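Local coordinates for subtilase cytotoxin, subunit B (Escherichia coli, PDB 3DWA) that forms the receptor-binding pentamer of an AB5 toxin, which recognises cell-surface glycans, among them a non-human one that makes human cells susceptible, at the interface of chains A and B. Residues are numbered along the deposited sequence; one frame, centred on the assembly and turned at random. Chains: chain A/B, Subtilase cytotoxin, subunit B.

Contact 1 and contact 2 are neighbouring patches of one subunit-subunit interface, the centres of their C-alpha atoms about 5 Å apart. They share A:Ser56, A:Thr59 and B:Thr21, so the 3-10 turn 54-56 and the start of helix 57-70 of chain A, with strand 14-24 of chain B, run through both. Contact 1 is packing without polar bonds, around a proline and a phenylalanine edge; contact 2 adds a backbone pairing of strands and a side-chain hydrogen bond. Together they illustrate how a ring of identical subunits combines directional bonds, which probably set the register, with shape complementarity beside them, repeated between successive subunits of the pentamer.

Contact 1: the interface of chains A and B. Residues chain A 55-56, 59; chain B 21, 28, 57.
The phenyl ring of B:Phe57 turns its edge, not a face, to A:Thr59: the threonine hydroxyl OG1 lies in the ring plane, 3.9 Å from CZ at the tip. With CG anti to its own backbone N (chi1 175°), the ring reaches out from the first turn of helix 57-70 of chain B towards the same helix of chain A. This is a van der Waals contact, in which the hydrogen-bearing rim of the ring faces an oxygen. The same OG1 is 3.9 Å from CB of B:Pro28, whose side chain crosses that of A:Thr59 at about a right angle. The backbone O of A:Ala55, in the 3-10 turn 54-56, comes obliquely to the CB-CG-CD rim of the proline, 3.7 Å from B:Pro28 CG, while A:Ala55 CB packs at 4.0 Å against B:Pro28 CD. A:Ser56 OG reaches the proline more loosely, 4.1 Å from B:Pro28 CA. On the other branch of A:Thr59, CG2 is anti to the backbone N (chi1 to OG1 -49°) and points at B:Thr21, the two side chains sliding past each other in opposite directions. The separation of CG2 from B:Thr21 OG1 is too short to carry weight; A:Thr59 CG2 to B:Thr21 CB, at 4.1 Å, is ordinary packing. Polar bonding between the subunits is absent here, and the patch instead fits the start of one subunit's helix against the neighbour's strands and helix, helping to close the pentameric ring.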
# COMPACT_ATOMS: atom_id res chain seq x y z
N ALA A 55 4.72 -6.35 -16.36
CA ALA A 55 5.67 -5.96 -15.33
C ALA A 55 5.26 -4.66 -14.63
O ALA A 55 5.66 -4.39 -13.49
CB ALA A 55 7.10 -5.84 -15.91
N SER A 56 4.42 -3.89 -15.31
CA SER A 56 3.98 -2.58 -14.89
C SER A 56 2.61 -2.58 -14.20
O SER A 56 2.18 -1.55 -13.68
CB SER A 56 3.88 -1.69 -16.11
OG SER A 56 5.16 -1.24 -16.42
N THR A 59 2.44 -0.90 -10.50
CA THR A 59 2.70 0.55 -10.51
C THR A 59 1.54 1.32 -11.14
O THR A 59 1.10 2.33 -10.61
CB THR A 59 4.00 0.85 -11.29
OG1 THR A 59 5.05 -0.01 -10.84
CG2 THR A 59 4.43 2.32 -11.16
N THR B 21 5.18 7.50 -14.93
CA THR B 21 5.45 6.10 -14.72
C THR B 21 5.32 5.42 -16.07
O THR B 21 4.43 5.75 -16.87
CB THR B 21 4.45 5.54 -13.68
OG1 THR B 21 5.04 4.46 -12.96
CG2 THR B 21 3.07 5.16 -14.26
N PRO B 28 9.44 -1.95 -14.80
CA PRO B 28 8.72 -0.74 -14.47
C PRO B 28 9.70 0.36 -14.02
O PRO B 28 10.72 0.06 -13.41
CB PRO B 28 7.87 -1.17 -13.26
CG PRO B 28 8.61 -2.31 -12.67
CD PRO B 28 9.12 -3.05 -13.86
N PHE B 57 13.57 0.65 -5.55
CA PHE B 57 12.42 1.02 -6.39
C PHE B 57 11.09 1.16 -5.62
O PHE B 57 10.40 2.20 -5.72
CB PHE B 57 12.28 0.06 -7.58
CG PHE B 57 11.03 0.31 -8.41
CD1 PHE B 57 11.00 1.33 -9.34
CD2 PHE B 57 9.87 -0.43 -8.20
CE1 PHE B 57 9.86 1.60 -10.09
CE2 PHE B 57 8.71 -0.16 -8.95
CZ PHE B 57 8.72 0.86 -9.89

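Contact 2: the interface of chains A and B. Residues chain A 56, 59-60, 63, 98-100; chain B 20-23, 61.
An antiparallel strand pairing between neighbouring subunits, flanked by helix 57-70 of each, forms this part of the interface and helps join successive B subunits of the AB5 toxin into a ring; the subunit has the OB fold of such pentamers. A:Leu100 of strand 96-102 and B:Thr21 of strand 14-24 make the bridge through reciprocal backbone bonds, B:Thr21 N to A:Leu100 O at 2.8 Å and A:Leu100 N to B:Thr21 O at 2.9 Å. The imidazole of B:His20 lies beside the first of these.

B:Thr21 sends its methyl towards the helix of chain A. CG2 of B:Thr21 sits between the backbone N and the carbonyl carbon (chi1 to OG1 -150°), where it presses tightly on CD2 of A:Leu60 at 3.4 Å and meets CG of A:Gln63 at 3.6 Å. CB of A:Leu100 comes to the same methyl from the strand side, so helix and strand of one subunit both bear on it.

Further along strand 14-24, B:Gln23 takes a hydrogen bond on its side-chain carbonyl OE1 from the hydroxyl OG of A:Ser56 in the 3-10 turn, at 2.7 Å, the donor meeting a lone pair in the carbonyl plane (C=O...donor angle 123°). Between the helices, A:Gln63, modelled with its chain bent at chi2 (-27°), slides past B:Tyr61; its NE2 is too close to the phenol OH, so the amide position and any bond there are doubtful. CE1 of B:Tyr61 also packs against CG2 of A:Thr59 at 4.0 Å.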
# COMPACT_ATOMS: atom_id res chain seq x y z
N SER A 56 4.42 -3.89 -15.31
CA SER A 56 3.98 -2.58 -14.89
C SER A 56 2.61 -2.58 -14.20
O SER A 56 2.18 -1.55 -13.68
CB SER A 56 3.88 -1.69 -16.11
OG SER A 56 5.16 -1.24 -16.42
N THR A 59 2.44 -0.90 -10.50
CA THR A 59 2.70 0.55 -10.51
C THR A 59 1.54 1.32 -11.14
O THR A 59 1.10 2.33 -10.61
CB THR A 59 4.00 0.85 -11.29
OG1 THR A 59 5.05 -0.01 -10.84
CG2 THR A 59 4.43 2.32 -11.16
N LEU A 60 1.09 0.85 -12.28
CA LEU A 60 0.02 1.49 -13.04
C LEU A 60 -1.34 1.45 -12.31
O LEU A 60 -2.09 2.43 -12.29
CB LEU A 60 -0.05 0.87 -14.45
CG LEU A 60 1.11 1.18 -15.43
CD1 LEU A 60 0.89 0.46 -16.72
CD2 LEU A 60 1.25 2.68 -15.69
N GLN A 63 -0.91 4.09 -9.51
CA GLN A 63 -0.93 5.41 -10.14
C GLN A 63 -2.33 5.74 -10.63
O GLN A 63 -2.83 6.82 -10.35
CB GLN A 63 0.02 5.49 -11.35
CG GLN A 63 1.40 6.05 -11.18
CD GLN A 63 1.59 7.05 -10.05
OE1 GLN A 63 1.15 8.20 -10.09
NE2 GLN A 63 2.29 6.62 -9.06
N VAL A 98 0.18 1.55 -20.92
CA VAL A 98 1.63 1.43 -20.88
C VAL A 98 2.37 2.57 -20.14
O VAL A 98 3.61 2.52 -20.00
CB VAL A 98 2.24 1.15 -22.33
CG1 VAL A 98 1.37 0.15 -23.05
CG2 VAL A 98 2.32 2.43 -23.18
N GLY A 99 1.65 3.57 -19.65
CA GLY A 99 2.32 4.65 -18.90
C GLY A 99 1.31 5.70 -18.49
O GLY A 99 0.22 5.74 -19.06
N LEU A 100 1.66 6.52 -17.50
CA LEU A 100 0.86 7.67 -17.06
C LEU A 100 1.79 8.79 -16.69
O LEU A 100 2.89 8.51 -16.25
CB LEU A 100 -0.01 7.36 -15.81
CG LEU A 100 -1.10 6.30 -15.97
CD1 LEU A 100 -1.46 5.68 -14.61
CD2 LEU A 100 -2.30 6.88 -16.65
N HIS B 20 5.83 10.71 -13.54
CA HIS B 20 5.58 9.88 -14.72
C HIS B 20 5.92 8.44 -14.36
O HIS B 20 6.85 8.20 -13.62
CB HIS B 20 6.45 10.32 -15.91
CG HIS B 20 6.49 9.34 -17.05
ND1 HIS B 20 7.61 8.59 -17.34
CD2 HIS B 20 5.55 8.98 -17.95
CE1 HIS B 20 7.35 7.80 -18.37
NE2 HIS B 20 6.11 8.01 -18.76
N THR B 21 5.18 7.50 -14.93
CA THR B 21 5.45 6.10 -14.72
C THR B 21 5.32 5.42 -16.07
O THR B 21 4.43 5.75 -16.87
CB THR B 21 4.45 5.54 -13.68
OG1 THR B 21 5.04 4.46 -12.96
CG2 THR B 21 3.07 5.16 -14.26
N GLY B 22 6.26 4.52 -16.35
CA GLY B 22 6.18 3.68 -17.54
C GLY B 22 6.93 2.37 -17.37
O GLY B 22 7.11 1.88 -16.25
N GLN B 23 7.31 1.78 -18.50
CA GLN B 23 8.07 0.53 -18.54
C GLN B 23 9.10 0.63 -19.67
O GLN B 23 8.83 1.23 -20.69
CB GLN B 23 7.12 -0.62 -18.81
CG GLN B 23 7.75 -1.99 -18.84
CD GLN B 23 6.70 -3.09 -19.01
OE1 GLN B 23 5.74 -3.16 -18.23
NE2 GLN B 23 6.88 -3.94 -20.01
N TYR B 61 9.40 4.71 -4.78
CA TYR B 61 8.12 4.95 -5.39
C TYR B 61 7.06 5.44 -4.38
O TYR B 61 6.40 6.43 -4.64
CB TYR B 61 7.60 3.72 -6.14
CG TYR B 61 6.20 3.95 -6.63
CD1 TYR B 61 5.96 4.74 -7.72
CD2 TYR B 61 5.10 3.43 -5.93
CE1 TYR B 61 4.67 4.99 -8.15
CE2 TYR B 61 3.79 3.67 -6.35
CZ TYR B 61 3.60 4.45 -7.48
OH TYR B 61 2.35 4.70 -7.96